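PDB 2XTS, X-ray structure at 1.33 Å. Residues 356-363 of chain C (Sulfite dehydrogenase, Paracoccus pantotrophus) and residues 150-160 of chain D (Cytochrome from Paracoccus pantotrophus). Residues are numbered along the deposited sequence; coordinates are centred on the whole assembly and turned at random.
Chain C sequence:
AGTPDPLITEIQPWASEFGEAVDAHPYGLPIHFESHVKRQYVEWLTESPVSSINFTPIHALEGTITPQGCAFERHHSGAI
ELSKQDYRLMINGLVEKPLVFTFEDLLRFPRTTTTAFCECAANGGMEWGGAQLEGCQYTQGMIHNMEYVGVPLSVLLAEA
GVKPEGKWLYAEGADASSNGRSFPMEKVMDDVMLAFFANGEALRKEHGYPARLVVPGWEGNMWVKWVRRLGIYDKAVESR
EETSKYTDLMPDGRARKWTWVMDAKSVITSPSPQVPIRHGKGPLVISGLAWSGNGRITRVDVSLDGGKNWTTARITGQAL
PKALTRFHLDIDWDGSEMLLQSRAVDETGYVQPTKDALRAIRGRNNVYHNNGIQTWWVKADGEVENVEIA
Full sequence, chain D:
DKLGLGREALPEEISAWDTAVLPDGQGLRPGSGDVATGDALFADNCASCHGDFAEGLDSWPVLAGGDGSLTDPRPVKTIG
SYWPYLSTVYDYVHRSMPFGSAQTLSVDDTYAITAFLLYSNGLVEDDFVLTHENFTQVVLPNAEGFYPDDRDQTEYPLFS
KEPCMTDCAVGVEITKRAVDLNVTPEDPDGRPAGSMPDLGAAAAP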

# COMPACT_ATOMS: atom_id res chain seq x y z
N ASP C 356 -4.70 34.32 2.25
CA ASP C 356 -5.11 35.66 2.65
C ASP C 356 -6.48 35.64 3.34
O ASP C 356 -6.69 36.35 4.31
CB ASP C 356 -5.12 36.62 1.45
CG ASP C 356 -3.74 37.04 1.01
OD1 ASP C 356 -2.81 37.02 1.84
OD2 ASP C 356 -3.59 37.41 -0.17
N ALA C 357 -7.41 34.84 2.82
CA ALA C 357 -8.74 34.75 3.42
C ALA C 357 -8.67 34.14 4.83
O ALA C 357 -9.37 34.58 5.75
CB ALA C 357 -9.69 33.95 2.52
N LEU C 358 -7.79 33.16 5.01
CA LEU C 358 -7.58 32.60 6.34
C LEU C 358 -6.96 33.62 7.28
O LEU C 358 -7.41 33.77 8.42
CB LEU C 358 -6.71 31.35 6.27
CG LEU C 358 -7.37 30.07 5.78
CD1 LEU C 358 -6.31 29.09 5.38
CD2 LEU C 358 -8.29 29.49 6.83
N ARG C 359 -5.93 34.33 6.82
CA ARG C 359 -5.26 35.29 7.69
C ARG C 359 -6.13 36.48 8.03
O ARG C 359 -5.97 37.08 9.09
CB ARG C 359 -3.94 35.74 7.09
CG ARG C 359 -2.90 34.62 7.03
CD ARG C 359 -1.53 35.07 6.59
NE ARG C 359 -1.45 35.51 5.20
CZ ARG C 359 -0.53 35.15 4.30
NH1 ARG C 359 0.44 34.32 4.63
NH2 ARG C 359 -0.58 35.65 3.07
N ALA C 360 -7.08 36.80 7.16
CA ALA C 360 -8.01 37.90 7.44
C ALA C 360 -8.88 37.62 8.66
O ALA C 360 -9.33 38.55 9.32
CB ALA C 360 -8.88 38.19 6.21
N ILE C 361 -9.10 36.34 8.98
CA ILE C 361 -9.85 35.89 10.16
C ILE C 361 -8.94 35.53 11.33
O ILE C 361 -9.21 35.91 12.49
CB ILE C 361 -10.73 34.71 9.81
CG1 ILE C 361 -11.72 35.15 8.73
CG2 ILE C 361 -11.46 34.14 11.04
CD1 ILE C 361 -12.52 34.03 8.12
N ARG C 362 -7.84 34.85 11.05
CA ARG C 362 -7.04 34.22 12.09
C ARG C 362 -5.74 34.93 12.43
O ARG C 362 -5.10 34.61 13.43
CB ARG C 362 -6.64 32.82 11.66
CG ARG C 362 -7.79 31.90 11.39
CD ARG C 362 -7.29 30.59 11.01
NE ARG C 362 -8.28 29.64 10.60
CZ ARG C 362 -7.99 28.41 10.25
NH1 ARG C 362 -6.74 27.94 10.42
NH2 ARG C 362 -8.94 27.62 9.80
N GLY C 363 -5.33 35.89 11.59
CA GLY C 363 -4.00 36.46 11.72
C GLY C 363 -2.95 35.45 11.33
O GLY C 363 -3.21 34.54 10.56
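Chain D, residues 150-160: DRDQTEYPLFS

The chain C stretch is the last part of a helix that begins earlier in the chain and runs through Arg C362. Most of its backbone hydrogen bonds are i+4, such as Ala C360 N to Asp C356 O at 2.9 Å and Arg C362 N to Leu C358 O at 2.9 Å; Ile C361 N instead reaches Leu C358 O at 3.1 Å, an i+3 bond. Gly C363 leaves helical phi/psi with a positive phi, which by itself favours glycine.

Chain D forms two short helices, 151-154 and 156-159, joined at Glu D155. This residue is the first to leave helical phi/psi after one helix (-129/-45) and occupies the N-cap position of the next. Tyr D156 N reaches back across the junction to Arg D151 O at 2.8 Å, and Phe D159 N bonds Glu D155 O at 2.9 Å within the second turn.

The CA register gives the relative direction. Ile C361 CA lies 7.9 Å from Glu D155 CA, and Ala C357 CA lies 8.9 Å from Phe D159 CA. Numbering therefore rises on one side as it falls on the other, so the paired segments run in opposite senses. The contacts across the gap are made mainly by side chains; the two stretches together bury 326 Å².

At the Phe D159 end the contact is apolar. The CA-to-CB bonds of Ala C357, Ile C361 and Phe D159 all point toward the partner stretch, and residues one helical turn apart on chain C meet the same ring. Ala C357 CB is 4.1 Å from Phe D159 CE1, while Ile C361 CD1 is 3.8 Å from Phe D159 CZ. The CA-to-CB bond of Leu C358 points sideways, but its end comes nearer, placing CD2 4.0 Å from Phe D159 CE2. Ile C361, with the largest covered area at 81 Å², also brings CD1 to 4.1 Å from Leu D158 CD2 and to 3.7 Å from the backbone Thr D154 O.

The polar anchor is a salt bridge between Arg C362 and Glu D155. The arginine's CA-to-CB bond points sideways, yet its extended chain (chi2 and chi3 both t) carries the guanidinium to the carboxylate. Arg C362 NE bonds Glu D155 OE2 at 2.8 Å and 171°, and Arg C362 NH2 bonds Glu D155 OE1 at 2.8 Å and 163°. Each donor meets a different oxygen, so the pairing is bidentate; the near-linear angles, and OE2 lying at the guanidinium edge near its plane, fit this. Beside it, Arg D151 CD approaches Arg C362 NH2 at 3.8 Å.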

# COMPACT_ATOMS: atom_id res chain seq x y z
N ASP D 150 -14.84 27.34 16.80
CA ASP D 150 -16.02 28.03 16.29
C ASP D 150 -15.93 28.26 14.78
O ASP D 150 -16.56 29.16 14.26
CB ASP D 150 -16.19 29.38 17.02
CG ASP D 150 -15.09 30.38 16.71
OD1 ASP D 150 -14.03 29.94 16.23
OD2 ASP D 150 -15.28 31.59 17.01
N ARG D 151 -15.14 27.46 14.07
CA ARG D 151 -15.06 27.59 12.61
C ARG D 151 -16.43 27.45 11.96
O ARG D 151 -16.72 28.10 10.96
CB ARG D 151 -14.08 26.59 12.00
CG ARG D 151 -12.65 26.92 12.24
CD ARG D 151 -11.74 25.82 11.73
NE ARG D 151 -11.74 24.64 12.60
CZ ARG D 151 -11.13 23.49 12.32
NH1 ARG D 151 -10.48 23.33 11.18
NH2 ARG D 151 -11.13 22.52 13.23
N ASP D 152 -17.30 26.63 12.55
CA ASP D 152 -18.65 26.47 12.03
C ASP D 152 -19.46 27.77 12.01
O ASP D 152 -20.41 27.89 11.23
CB ASP D 152 -19.41 25.37 12.80
CG ASP D 152 -19.66 25.69 14.27
OD1 ASP D 152 -19.11 26.66 14.83
OD2 ASP D 152 -20.41 24.92 14.90
N GLN D 153 -19.10 28.73 12.85
CA GLN D 153 -19.76 30.04 12.89
C GLN D 153 -18.99 31.10 12.13
O GLN D 153 -19.59 31.94 11.45
CB GLN D 153 -19.94 30.50 14.33
CG GLN D 153 -20.83 29.59 15.15
CD GLN D 153 -21.24 30.21 16.47
OE1 GLN D 153 -20.42 30.42 17.37
NE2 GLN D 153 -22.53 30.51 16.59
N THR D 154 -17.67 31.06 12.21
CA THR D 154 -16.80 32.14 11.77
C THR D 154 -16.11 31.93 10.42
O THR D 154 -15.59 32.89 9.84
CB THR D 154 -15.72 32.45 12.80
OG1 THR D 154 -14.93 31.28 13.01
CG2 THR D 154 -16.33 32.90 14.12
N GLU D 155 -16.06 30.69 9.91
CA GLU D 155 -15.38 30.38 8.66
C GLU D 155 -16.23 29.60 7.68
O GLU D 155 -16.29 29.93 6.49
CB GLU D 155 -14.08 29.61 8.95
CG GLU D 155 -13.09 30.44 9.75
CD GLU D 155 -11.72 29.80 9.93
OE1 GLU D 155 -11.40 28.83 9.19
OE2 GLU D 155 -10.97 30.30 10.81
N TYR D 156 -16.92 28.57 8.16
CA TYR D 156 -17.62 27.69 7.22
C TYR D 156 -18.70 28.44 6.41
O TYR D 156 -18.78 28.26 5.21
CB TYR D 156 -18.17 26.46 7.93
CG TYR D 156 -17.13 25.51 8.54
CD1 TYR D 156 -15.77 25.64 8.28
CD2 TYR D 156 -17.53 24.45 9.34
CE1 TYR D 156 -14.84 24.74 8.83
CE2 TYR D 156 -16.62 23.58 9.91
CZ TYR D 156 -15.28 23.72 9.63
OH TYR D 156 -14.38 22.85 10.20
N PRO D 157 -19.48 29.34 7.05
CA PRO D 157 -20.47 30.03 6.19
C PRO D 157 -19.82 30.87 5.09
O PRO D 157 -20.24 30.82 3.93
CB PRO D 157 -21.25 30.87 7.20
CG PRO D 157 -21.09 30.13 8.52
CD PRO D 157 -19.67 29.65 8.48
N LEU D 158 -18.76 31.59 5.43
CA LEU D 158 -18.06 32.41 4.46
C LEU D 158 -17.42 31.59 3.34
O LEU D 158 -17.50 31.95 2.16
CB LEU D 158 -16.98 33.24 5.16
CG LEU D 158 -16.24 34.26 4.31
CD1 LEU D 158 -17.19 35.23 3.60
CD2 LEU D 158 -15.23 35.00 5.20
N PHE D 159 -16.77 30.48 3.71
CA PHE D 159 -16.01 29.68 2.76
C PHE D 159 -16.91 28.73 1.98
O PHE D 159 -16.45 28.10 1.04
CB PHE D 159 -14.88 28.91 3.47
CG PHE D 159 -13.85 29.80 4.15
CD1 PHE D 159 -13.65 31.13 3.77
CD2 PHE D 159 -13.02 29.28 5.13
CE1 PHE D 159 -12.71 31.91 4.41
CE2 PHE D 159 -12.06 30.07 5.75
CZ PHE D 159 -11.92 31.38 5.40
N SER D 160 -18.18 28.64 2.34
CA SER D 160 -19.14 27.82 1.59
C SER D 160 -19.99 28.64 0.63
O SER D 160 -20.94 28.11 0.05
CB SER D 160 -20.04 27.04 2.54
OG SER D 160 -19.26 26.27 3.43